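Local coordinates for protein trehalose monomycolate exporter MmpL3 (Mycobacterium tuberculosis, PDB 7NVH) that probably exports trehalose monomycolate, a mycolic acid carrier lipid, across the mycobacterial inner membrane, as a transporter of the RND permease clan, at residues T594-T598 against A705-D710; Y641-L645 against I674-A678; K89-L94 against Q154-G158; F30-L34 against L221-F226. One frame throughout, in Å; residues are numbered along the deposited sequence. Where two conformers were deposited one is given.

Contact 1 of 4, residues T594-T598 against A705-D710; sequences TLGST and AALLLD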
loop_
_atom_site.group_PDB
_atom_site.type_symbol
_atom_site.label_atom_id
_atom_site.label_comp_id
_atom_site.label_asym_id
_atom_site.label_seq_id
_atom_site.Cartn_x
_atom_site.Cartn_y
_atom_site.Cartn_z
ATOM N N THR A 594 -19.305 -3.315 -0.857
ATOM C CA THR A 594 -18.428 -2.450 -1.639
ATOM C C THR A 594 -17.023 -3.028 -1.730
ATOM O O THR A 594 -16.397 -2.984 -2.793
ATOM C CB THR A 594 -18.390 -1.048 -1.031
ATOM O OG1 THR A 594 -19.726 -0.552 -0.890
ATOM C CG2 THR A 594 -17.601 -0.106 -1.922
ATOM N N LEU A 595 -16.514 -3.572 -0.625
ATOM C CA LEU A 595 -15.193 -4.190 -0.643
ATOM C C LEU A 595 -15.157 -5.384 -1.586
ATOM O O LEU A 595 -14.200 -5.553 -2.351
ATOM C CB LEU A 595 -14.799 -4.613 0.769
ATOM C CG LEU A 595 -13.501 -5.399 0.923
ATOM C CD1 LEU A 595 -12.345 -4.669 0.264
ATOM C CD2 LEU A 595 -13.220 -5.643 2.391
ATOM N N GLY A 596 -16.191 -6.224 -1.544
ATOM C CA GLY A 596 -16.236 -7.365 -2.443
ATOM C C GLY A 596 -16.266 -6.954 -3.902
ATOM O O GLY A 596 -15.544 -7.515 -4.730
ATOM N N SER A 597 -17.094 -5.961 -4.234
ATOM C CA SER A 597 -17.163 -5.498 -5.616
ATOM C C SER A 597 -15.849 -4.866 -6.058
ATOM O O SER A 597 -15.414 -5.061 -7.200
ATOM C CB SER A 597 -18.315 -4.512 -5.780
ATOM O OG SER A 597 -19.528 -5.098 -5.353
ATOM N N THR A 598 -15.206 -4.102 -5.173
ATOM C CA THR A 598 -13.926 -3.494 -5.512
ATOM C C THR A 598 -12.866 -4.553 -5.772
ATOM O O THR A 598 -12.096 -4.447 -6.733
ATOM C CB THR A 598 -13.481 -2.557 -4.392
ATOM O OG1 THR A 598 -14.387 -1.451 -4.309
ATOM C CG2 THR A 598 -12.080 -2.037 -4.656
ATOM N N ALA A 705 -12.271 2.791 -7.443
ATOM C CA ALA A 705 -13.475 1.999 -7.651
ATOM C C ALA A 705 -14.348 1.992 -6.406
ATOM O O ALA A 705 -15.574 2.126 -6.500
ATOM C CB ALA A 705 -13.105 0.574 -8.057
ATOM N N ALA A 706 -13.734 1.852 -5.228
ATOM C CA ALA A 706 -14.504 1.819 -3.993
ATOM C C ALA A 706 -15.270 3.116 -3.792
ATOM O O ALA A 706 -16.468 3.099 -3.489
ATOM C CB ALA A 706 -13.582 1.549 -2.805
ATOM N N LEU A 707 -14.606 4.258 -3.983
ATOM C CA LEU A 707 -15.309 5.519 -3.767
ATOM C C LEU A 707 -16.285 5.838 -4.890
ATOM O O LEU A 707 -17.342 6.421 -4.631
ATOM C CB LEU A 707 -14.331 6.672 -3.556
ATOM C CG LEU A 707 -13.715 6.719 -2.155
ATOM C CD1 LEU A 707 -12.707 5.616 -1.892
ATOM C CD2 LEU A 707 -13.120 8.082 -1.883
ATOM N N LEU A 708 -15.975 5.456 -6.130
ATOM C CA LEU A 708 -16.939 5.636 -7.207
ATOM C C LEU A 708 -18.223 4.884 -6.899
ATOM O O LEU A 708 -19.321 5.438 -7.009
ATOM C CB LEU A 708 -16.332 5.178 -8.536
ATOM C CG LEU A 708 -17.108 5.338 -9.849
ATOM C CD1 LEU A 708 -16.132 5.394 -11.008
ATOM C CD2 LEU A 708 -18.102 4.206 -10.081
ATOM N N LEU A 709 -18.104 3.625 -6.473
ATOM C CA LEU A 709 -19.293 2.872 -6.094
ATOM C C LEU A 709 -19.968 3.533 -4.901
ATOM O O LEU A 709 -21.157 3.862 -4.955
ATOM C CB LEU A 709 -18.915 1.429 -5.764
ATOM C CG LEU A 709 -18.650 0.519 -6.960
ATOM C CD1 LEU A 709 -17.959 -0.755 -6.512
ATOM C CD2 LEU A 709 -19.946 0.203 -7.686
ATOM N N ASP A 710 -19.246 3.783 -3.818
ATOM C CA ASP A 710 -19.842 4.315 -2.563
ATOM C C ASP A 710 -20.411 5.716 -2.699
ATOM O O ASP A 710 -21.173 6.103 -1.839
ATOM C CB ASP A 710 -18.820 4.428 -1.445
ATOM C CG ASP A 710 -19.350 3.980 -0.098
ATOM O OD1 ASP A 710 -19.340 2.762 0.158
ATOM O OD2 ASP A 710 -19.777 4.851 0.681
#

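Contact 2 of 4, residues Y641-L645 against I674-A678; sequences YEVFL and ITAAA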
loop_
_atom_site.group_PDB
_atom_site.type_symbol
_atom_site.label_atom_id
_atom_site.label_comp_id
_atom_site.label_asym_id
_atom_site.label_seq_id
_atom_site.Cartn_x
_atom_site.Cartn_y
_atom_site.Cartn_z
ATOM N N TYR A 641 -17.537 7.416 4.341
ATOM C CA TYR A 641 -18.565 8.042 3.517
ATOM C C TYR A 641 -19.960 7.710 4.034
ATOM O O TYR A 641 -20.859 8.559 3.998
ATOM C CB TYR A 641 -18.397 7.636 2.057
ATOM C CG TYR A 641 -17.356 8.468 1.345
ATOM C CD1 TYR A 641 -16.087 8.630 1.880
ATOM C CD2 TYR A 641 -17.650 9.113 0.154
ATOM C CE1 TYR A 641 -15.137 9.395 1.243
ATOM C CE2 TYR A 641 -16.704 9.882 -0.492
ATOM C CZ TYR A 641 -15.448 10.018 0.059
ATOM O OH TYR A 641 -14.498 10.782 -0.576
ATOM N N GLU A 642 -20.152 6.491 4.545
ATOM C CA GLU A 642 -21.421 6.165 5.187
ATOM C C GLU A 642 -21.672 7.059 6.394
ATOM O O GLU A 642 -22.800 7.509 6.613
ATOM C CB GLU A 642 -21.453 4.694 5.597
ATOM C CG GLU A 642 -21.335 3.721 4.441
ATOM C CD GLU A 642 -22.604 3.639 3.623
ATOM O OE1 GLU A 642 -23.700 3.633 4.221
ATOM O OE2 GLU A 642 -22.504 3.583 2.379
ATOM N N VAL A 643 -20.637 7.320 7.193
ATOM C CA VAL A 643 -20.798 8.201 8.347
ATOM C C VAL A 643 -21.134 9.614 7.899
ATOM O O VAL A 643 -22.021 10.261 8.462
ATOM C CB VAL A 643 -19.539 8.172 9.230
ATOM C CG1 VAL A 643 -19.632 9.228 10.311
ATOM C CG2 VAL A 643 -19.402 6.820 9.865
ATOM N N PHE A 644 -20.439 10.112 6.877
ATOM C CA PHE A 644 -20.726 11.452 6.380
ATOM C C PHE A 644 -22.168 11.559 5.909
ATOM O O PHE A 644 -22.837 12.568 6.153
ATOM C CB PHE A 644 -19.770 11.809 5.242
ATOM C CG PHE A 644 -18.351 12.007 5.679
ATOM C CD1 PHE A 644 -18.063 12.597 6.893
ATOM C CD2 PHE A 644 -17.304 11.607 4.870
ATOM C CE1 PHE A 644 -16.758 12.780 7.296
ATOM C CE2 PHE A 644 -15.997 11.787 5.266
ATOM C CZ PHE A 644 -15.725 12.375 6.482
ATOM N N LEU A 645 -22.663 10.523 5.230
ATOM C CA LEU A 645 -24.033 10.557 4.732
ATOM C C LEU A 645 -25.047 10.461 5.866
ATOM O O LEU A 645 -26.011 11.234 5.906
ATOM C CB LEU A 645 -24.248 9.425 3.730
ATOM C CG LEU A 645 -25.627 9.361 3.081
ATOM C CD1 LEU A 645 -25.829 10.561 2.183
ATOM C CD2 LEU A 645 -25.785 8.072 2.301
ATOM N N ILE A 674 -20.499 15.553 -0.494
ATOM C CA ILE A 674 -19.995 14.198 -0.679
ATOM C C ILE A 674 -19.547 13.989 -2.119
ATOM O O ILE A 674 -18.542 13.318 -2.374
ATOM C CB ILE A 674 -21.054 13.168 -0.252
ATOM C CG1 ILE A 674 -21.179 13.148 1.270
ATOM C CG2 ILE A 674 -20.681 11.789 -0.747
ATOM C CD1 ILE A 674 -22.110 12.083 1.790
ATOM N N THR A 675 -20.271 14.563 -3.083
ATOM C CA THR A 675 -19.836 14.471 -4.473
ATOM C C THR A 675 -18.475 15.125 -4.665
ATOM O O THR A 675 -17.593 14.564 -5.326
ATOM C CB THR A 675 -20.873 15.114 -5.392
ATOM O OG1 THR A 675 -22.059 14.311 -5.410
ATOM C CG2 THR A 675 -20.335 15.238 -6.805
ATOM N N ALA A 676 -18.280 16.308 -4.081
ATOM C CA ALA A 676 -16.999 16.994 -4.207
ATOM C C ALA A 676 -15.882 16.213 -3.527
ATOM O O ALA A 676 -14.767 16.133 -4.050
ATOM C CB ALA A 676 -17.101 18.403 -3.628
ATOM N N ALA A 677 -16.157 15.639 -2.354
ATOM C CA ALA A 677 -15.141 14.850 -1.664
ATOM C C ALA A 677 -14.766 13.611 -2.466
ATOM O O ALA A 677 -13.584 13.254 -2.564
ATOM C CB ALA A 677 -15.637 14.460 -0.274
ATOM N N ALA A 678 -15.763 12.942 -3.048
ATOM C CA ALA A 678 -15.489 11.785 -3.889
ATOM C C ALA A 678 -14.661 12.178 -5.103
ATOM O O ALA A 678 -13.727 11.464 -5.475
ATOM C CB ALA A 678 -16.796 11.128 -4.322
#

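Contact 3 of 4, residues K89-L94 against Q154-G158; sequences KVVDEL and QRLDG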
loop_
_atom_site.group_PDB
_atom_site.type_symbol
_atom_site.label_atom_id
_atom_site.label_comp_id
_atom_site.label_asym_id
_atom_site.label_seq_id
_atom_site.Cartn_x
_atom_site.Cartn_y
_atom_site.Cartn_z
ATOM N N LYS A 89 39.760 -2.969 -24.251
ATOM C CA LYS A 89 39.326 -1.679 -23.732
ATOM C C LYS A 89 38.121 -1.795 -22.807
ATOM O O LYS A 89 38.022 -1.026 -21.846
ATOM C CB LYS A 89 39.034 -0.724 -24.892
ATOM C CG LYS A 89 37.845 0.199 -24.703
ATOM C CD LYS A 89 37.057 0.342 -25.995
ATOM C CE LYS A 89 35.830 1.213 -25.805
ATOM N NZ LYS A 89 34.643 0.414 -25.398
ATOM N N VAL A 90 37.219 -2.744 -23.047
ATOM C CA VAL A 90 36.129 -2.935 -22.099
ATOM C C VAL A 90 36.669 -3.438 -20.767
ATOM O O VAL A 90 36.196 -3.032 -19.698
ATOM C CB VAL A 90 35.065 -3.879 -22.679
ATOM C CG1 VAL A 90 34.055 -4.250 -21.615
ATOM C CG2 VAL A 90 34.368 -3.210 -23.840
ATOM N N VAL A 91 37.685 -4.302 -20.802
ATOM C CA VAL A 91 38.384 -4.672 -19.573
ATOM C C VAL A 91 38.975 -3.429 -18.918
ATOM O O VAL A 91 38.546 -3.016 -17.839
ATOM C CB VAL A 91 39.464 -5.728 -19.863
ATOM C CG1 VAL A 91 40.418 -5.843 -18.697
ATOM C CG2 VAL A 91 38.820 -7.066 -20.145
ATOM N N ASP A 92 39.888 -2.756 -19.617
ATOM C CA ASP A 92 40.585 -1.582 -19.103
ATOM C C ASP A 92 39.636 -0.472 -18.668
ATOM O O ASP A 92 40.072 0.517 -18.074
ATOM C CB ASP A 92 41.552 -1.040 -20.155
ATOM C CG ASP A 92 42.629 -2.033 -20.522
ATOM O OD1 ASP A 92 42.812 -3.015 -19.775
ATOM O OD2 ASP A 92 43.295 -1.835 -21.559
ATOM N N GLU A 93 38.352 -0.601 -18.990
ATOM C CA GLU A 93 37.342 0.310 -18.475
ATOM C C GLU A 93 36.581 -0.240 -17.277
ATOM O O GLU A 93 36.123 0.544 -16.446
ATOM C CB GLU A 93 36.346 0.672 -19.582
ATOM C CG GLU A 93 35.466 1.864 -19.263
ATOM C CD GLU A 93 34.691 2.354 -20.468
ATOM O OE1 GLU A 93 34.789 1.718 -21.539
ATOM O OE2 GLU A 93 33.986 3.378 -20.344
ATOM N N LEU A 94 36.431 -1.563 -17.170
ATOM C CA LEU A 94 35.844 -2.146 -15.963
ATOM C C LEU A 94 36.829 -2.103 -14.800
ATOM O O LEU A 94 36.439 -1.871 -13.648
ATOM C CB LEU A 94 35.390 -3.574 -16.242
ATOM C CG LEU A 94 33.964 -3.704 -16.770
ATOM C CD1 LEU A 94 33.779 -5.023 -17.492
ATOM C CD2 LEU A 94 32.970 -3.571 -15.635
ATOM N N GLN A 154 26.634 3.581 -16.080
ATOM C CA GLN A 154 26.017 3.551 -17.400
ATOM C C GLN A 154 26.927 4.113 -18.482
ATOM O O GLN A 154 26.712 3.829 -19.664
ATOM C CB GLN A 154 24.699 4.321 -17.371
ATOM C CG GLN A 154 23.802 4.070 -18.567
ATOM C CD GLN A 154 22.760 3.007 -18.297
ATOM O OE1 GLN A 154 22.035 3.072 -17.306
ATOM N NE2 GLN A 154 22.678 2.022 -19.183
ATOM N N ARG A 155 27.943 4.889 -18.110
ATOM C CA ARG A 155 28.840 5.489 -19.086
ATOM C C ARG A 155 29.866 4.511 -19.640
ATOM O O ARG A 155 30.626 4.888 -20.537
ATOM C CB ARG A 155 29.561 6.687 -18.469
ATOM C CG ARG A 155 28.678 7.903 -18.275
ATOM C CD ARG A 155 29.501 9.135 -17.934
ATOM N NE ARG A 155 29.490 9.428 -16.504
ATOM C CZ ARG A 155 28.460 9.962 -15.857
ATOM N NH1 ARG A 155 27.348 10.267 -16.509
ATOM N NH2 ARG A 155 28.543 10.195 -14.555
ATOM N N LEU A 156 29.919 3.285 -19.126
ATOM C CA LEU A 156 30.852 2.297 -19.651
ATOM C C LEU A 156 30.524 1.982 -21.105
ATOM O O LEU A 156 29.358 1.981 -21.508
ATOM C CB LEU A 156 30.803 1.018 -18.818
ATOM C CG LEU A 156 31.215 1.101 -17.349
ATOM C CD1 LEU A 156 31.160 -0.275 -16.713
ATOM C CD2 LEU A 156 32.594 1.701 -17.201
ATOM N N ASP A 157 31.567 1.735 -21.897
ATOM C CA ASP A 157 31.508 1.418 -23.320
ATOM C C ASP A 157 31.052 2.603 -24.162
ATOM O O ASP A 157 31.010 2.492 -25.392
ATOM C CB ASP A 157 30.601 0.212 -23.613
ATOM C CG ASP A 157 30.876 -0.418 -24.965
ATOM O OD1 ASP A 157 31.972 -0.191 -25.519
ATOM O OD2 ASP A 157 29.994 -1.140 -25.473
ATOM N N GLY A 158 30.730 3.734 -23.552
ATOM C CA GLY A 158 30.188 4.865 -24.264
ATOM C C GLY A 158 28.682 4.969 -24.238
ATOM O O GLY A 158 28.097 5.452 -25.214
#

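Contact 4 of 4, residues F30-L34 against L221-F226; sequences FGLSL and LGIMRF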
loop_
_atom_site.group_PDB
_atom_site.type_symbol
_atom_site.label_atom_id
_atom_site.label_comp_id
_atom_site.label_asym_id
_atom_site.label_seq_id
_atom_site.Cartn_x
_atom_site.Cartn_y
_atom_site.Cartn_z
ATOM N N PHE A 30 11.486 18.023 9.666
ATOM C CA PHE A 30 12.191 16.844 10.150
ATOM C C PHE A 30 11.918 15.621 9.288
ATOM O O PHE A 30 12.764 14.725 9.206
ATOM C CB PHE A 30 11.799 16.556 11.597
ATOM C CG PHE A 30 12.457 15.340 12.174
ATOM C CD1 PHE A 30 13.832 15.264 12.277
ATOM C CD2 PHE A 30 11.697 14.275 12.620
ATOM C CE1 PHE A 30 14.438 14.146 12.813
ATOM C CE2 PHE A 30 12.297 13.156 13.156
ATOM C CZ PHE A 30 13.668 13.091 13.252
ATOM N N GLY A 31 10.754 15.562 8.645
ATOM C CA GLY A 31 10.424 14.440 7.789
ATOM C C GLY A 31 11.065 14.468 6.423
ATOM O O GLY A 31 10.939 13.494 5.675
ATOM N N LEU A 32 11.754 15.558 6.081
ATOM C CA LEU A 32 12.428 15.646 4.792
ATOM C C LEU A 32 13.519 14.595 4.643
ATOM O O LEU A 32 13.924 14.293 3.516
ATOM C CB LEU A 32 13.021 17.042 4.607
ATOM C CG LEU A 32 12.031 18.169 4.314
ATOM C CD1 LEU A 32 12.760 19.493 4.169
ATOM C CD2 LEU A 32 11.222 17.857 3.067
ATOM N N SER A 33 13.998 14.034 5.749
ATOM C CA SER A 33 14.997 12.979 5.735
ATOM C C SER A 33 14.382 11.592 5.638
ATOM O O SER A 33 15.109 10.599 5.731
ATOM C CB SER A 33 15.871 13.068 6.986
ATOM O OG SER A 33 16.323 14.392 7.197
ATOM N N LEU A 34 13.060 11.499 5.467
ATOM C CA LEU A 34 12.409 10.193 5.446
ATOM C C LEU A 34 12.871 9.356 4.262
ATOM O O LEU A 34 13.066 8.142 4.391
ATOM C CB LEU A 34 10.891 10.358 5.419
ATOM C CG LEU A 34 10.113 9.043 5.442
ATOM C CD1 LEU A 34 10.493 8.226 6.662
ATOM C CD2 LEU A 34 8.619 9.295 5.410
ATOM N N LEU A 221 4.651 12.905 7.444
ATOM C CA LEU A 221 6.009 12.553 7.048
ATOM C C LEU A 221 6.978 12.738 8.206
ATOM O O LEU A 221 7.889 11.925 8.398
ATOM C CB LEU A 221 6.445 13.385 5.843
ATOM C CG LEU A 221 5.819 12.987 4.506
ATOM C CD1 LEU A 221 6.491 13.720 3.360
ATOM C CD2 LEU A 221 5.896 11.486 4.304
ATOM N N GLY A 222 6.795 13.798 8.995
ATOM C CA GLY A 222 7.616 13.960 10.185
ATOM C C GLY A 222 7.442 12.824 11.176
ATOM O O GLY A 222 8.418 12.319 11.737
ATOM N N ILE A 223 6.198 12.401 11.399
ATOM C CA ILE A 223 5.931 11.295 12.314
ATOM C C ILE A 223 6.555 10.008 11.792
ATOM O O ILE A 223 7.136 9.230 12.556
ATOM C CB ILE A 223 4.417 11.138 12.542
ATOM C CG1 ILE A 223 3.903 12.225 13.485
ATOM C CG2 ILE A 223 4.098 9.770 13.110
ATOM C CD1 ILE A 223 2.406 12.411 13.435
ATOM N N MET A 224 6.433 9.755 10.487
ATOM C CA MET A 224 7.028 8.554 9.910
ATOM C C MET A 224 8.543 8.572 10.037
ATOM O O MET A 224 9.161 7.541 10.327
ATOM C CB MET A 224 6.612 8.408 8.449
ATOM C CG MET A 224 5.168 8.003 8.271
ATOM S SD MET A 224 4.715 6.674 9.396
ATOM C CE MET A 224 5.546 5.286 8.634
ATOM N N ARG A 225 9.164 9.733 9.817
ATOM C CA ARG A 225 10.604 9.841 10.015
ATOM C C ARG A 225 10.976 9.587 11.469
ATOM O O ARG A 225 12.011 8.976 11.755
ATOM C CB ARG A 225 11.095 11.215 9.565
ATOM C CG ARG A 225 12.518 11.525 9.981
ATOM C CD ARG A 225 13.511 10.667 9.227
ATOM N NE ARG A 225 14.879 10.922 9.661
ATOM C CZ ARG A 225 15.480 10.275 10.652
ATOM N NH1 ARG A 225 14.833 9.325 11.311
ATOM N NH2 ARG A 225 16.727 10.571 10.984
ATOM N N PHE A 226 10.143 10.050 12.402
ATOM C CA PHE A 226 10.382 9.751 13.809
ATOM C C PHE A 226 10.277 8.256 14.080
ATOM O O PHE A 226 11.050 7.704 14.871
ATOM C CB PHE A 226 9.401 10.521 14.688
ATOM C CG PHE A 226 9.615 10.307 16.156
ATOM C CD1 PHE A 226 10.799 10.692 16.757
ATOM C CD2 PHE A 226 8.637 9.715 16.932
ATOM C CE1 PHE A 226 11.001 10.495 18.105
ATOM C CE2 PHE A 226 8.834 9.515 18.281
ATOM C CZ PHE A 226 10.018 9.905 18.869
#

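Contact 1 of 4, residues T594-T598 against A705-D710
Two helical segments pass each other at 130° between their N-to-C directions, with their axes 9.3 Å apart at closest approach. The backbones come nearest at Thr-598 and Ala-706, whose CA atoms are 5.6 Å apart; small residues on both sides make that spacing possible. Thr-598 OG1 rests 3.3 Å from Ala-706 CA, yet its hydrogen bond runs back along its own helix to Thr-594 O at 2.9 Å, so the hydroxyl faces the partner helix already satisfied. One turn earlier, Thr-594 CG2 packs 3.7 Å from Ala-706 O and 4.3 Å from Leu-709 CB. Leu-709 also reaches across with CD1, 3.8 Å from Ser-597 CB. No hydrogen bond joins the segments: Thr-594 OG1 pairs with Met-590 O, and Ser-597 OG with Met-407 O. Within the membrane bundle, helix 582-607 thus lies against one side of helix 694-726, while Leu-707 and Asp-710 of the latter touch Tyr-641 on helix 624-654.

Contact 2 of 4, residues Y641-L645 against I674-A678
Tyr-641 spans the gap to the next helix, its ring overlapping Ile-674 and the two alanines that follow a turn later. This is a near-antiparallel helix pair of the RND-type membrane bundle: the short segments of helices 624-654 and 671-689 run at 160° to each other, and their axes stay 11.6 Å apart even at closest approach. Such a wide spacing needs long side chains to fill it, and Tyr-641 and Ile-674 each have 85 Å² covered by the opposite segment. Tyr-641 CD2 lies 4.1 Å from Ile-674 CG2, while Ala-678 CB meets the edge of the ring, 4.0 Å from CE2. The other end of Ile-674 fills the space one turn along, with CD1 4.2 Å from Phe-644 CB and 3.9 Å from Leu-645 CB. The Phe-644 ring itself leads away and stacks with Phe-255. The phenol hydroxyl is hydrogen-bonded to Asp-251 of helix 248-265, which ties this pair to the first half of the chain. In RND transporters, aspartates inside the membrane carry the proton relay, and the Tyr-641 to Asp-251 bond is consistent with such a role in MmpL3. On the alanine side, Tyr-641 OH sits 3.9 Å from Ala-677 CB.

Contact 3 of 4, residues K89-L94 against Q154-G158
Asp-157 is the polar centre here, engaged through both its side chain and its backbone. Its OD1 forms a salt bridge with Lys-89 NZ at 2.7 Å and also accepts a weak hydrogen bond from Trp-86 NE1, one turn back on the same helix. Its amide is taken up by Glu-93: Asp-157 N donates to Glu-93 OE1 at 3.2 Å, a weak bond. Behind it the chain turns, with Asp-157 in the left-handed region and Gly-158 N bonded to Arg-155 O at 3.2 Å. Apolar atoms complete the join, Glu-93 CG lying 3.5 Å from Leu-156 CD2 and Leu-94 CD2 3.9 Å from Leu-156 CD1. The segments belong to a ferredoxin-like beta-alpha-beta-beta-alpha-beta subdomain, as in the porter domains of RND transporters. Helix 84-94 is its first helix, and residues 154-158 link helix 150-153 to edge strand 162-164, while Val-90, Leu-94 and Asp-157 all touch Phe-73 on strand 70-74.

Contact 4 of 4, residues F30-L34 against L221-F226
Backbone meets backbone first: Gly-31 CA lies 3.7 Å from Gly-222 CA and 3.6 Å from Leu-221 O. A CB on Gly-31 would fall 2.6 Å from Gly-222 N, a clash, so this close approach depends on the bare glycine. The aromatic contact comes next. Arg-225 CG sits over one face of the Phe-30 ring in a CH-pi interaction, 3.9 Å from its centroid, and Phe-30 CZ in turn lies over one face of the guanidinium. Ser-33 CB approaches the edge of that group, 3.6 Å from Arg-225 NE. Purely apolar packing falls to Leu-34, whose CD2 reaches both Leu-221 CD2 and Met-224 CB at 3.7 Å, and to Phe-30 CE2, 4.2 Å from Phe-226 CB. As for hydrogen bonds, none crosses between the segments; Leu-34 N instead bonds to Gly-31 O at 2.9 Å, holding the turn that brings Leu-34 back onto the helix. The result is a glycine-glycine close contact near the C-terminal end of helix 203-227, at the point where the chain leaves its first helices and, as in other RND-type proteins, passes from the membrane bundle towards the porter domain.

In the fold
From the N terminus, contact 4 opens first, at 30-34, and closes only at 221-226, bringing the start of the chain back to helix 203-227. Contact 3 opens and closes within that excursion, fastening a helix to a connecting loop in the first ferredoxin-like subdomain, about 40 Å from contact 4 between centres. The second half repeats the idea inside the membrane bundle: contact 1 opens at 594-598, contact 2 joins 641-645 to 674-678, and contact 1 then closes at 705-710. No loops cross. Contacts 1 and 2 touch through Leu-707, Asp-710, Tyr-641 and Glu-642, whereas contact 3 is about 59 Å from contact 2, centre to centre.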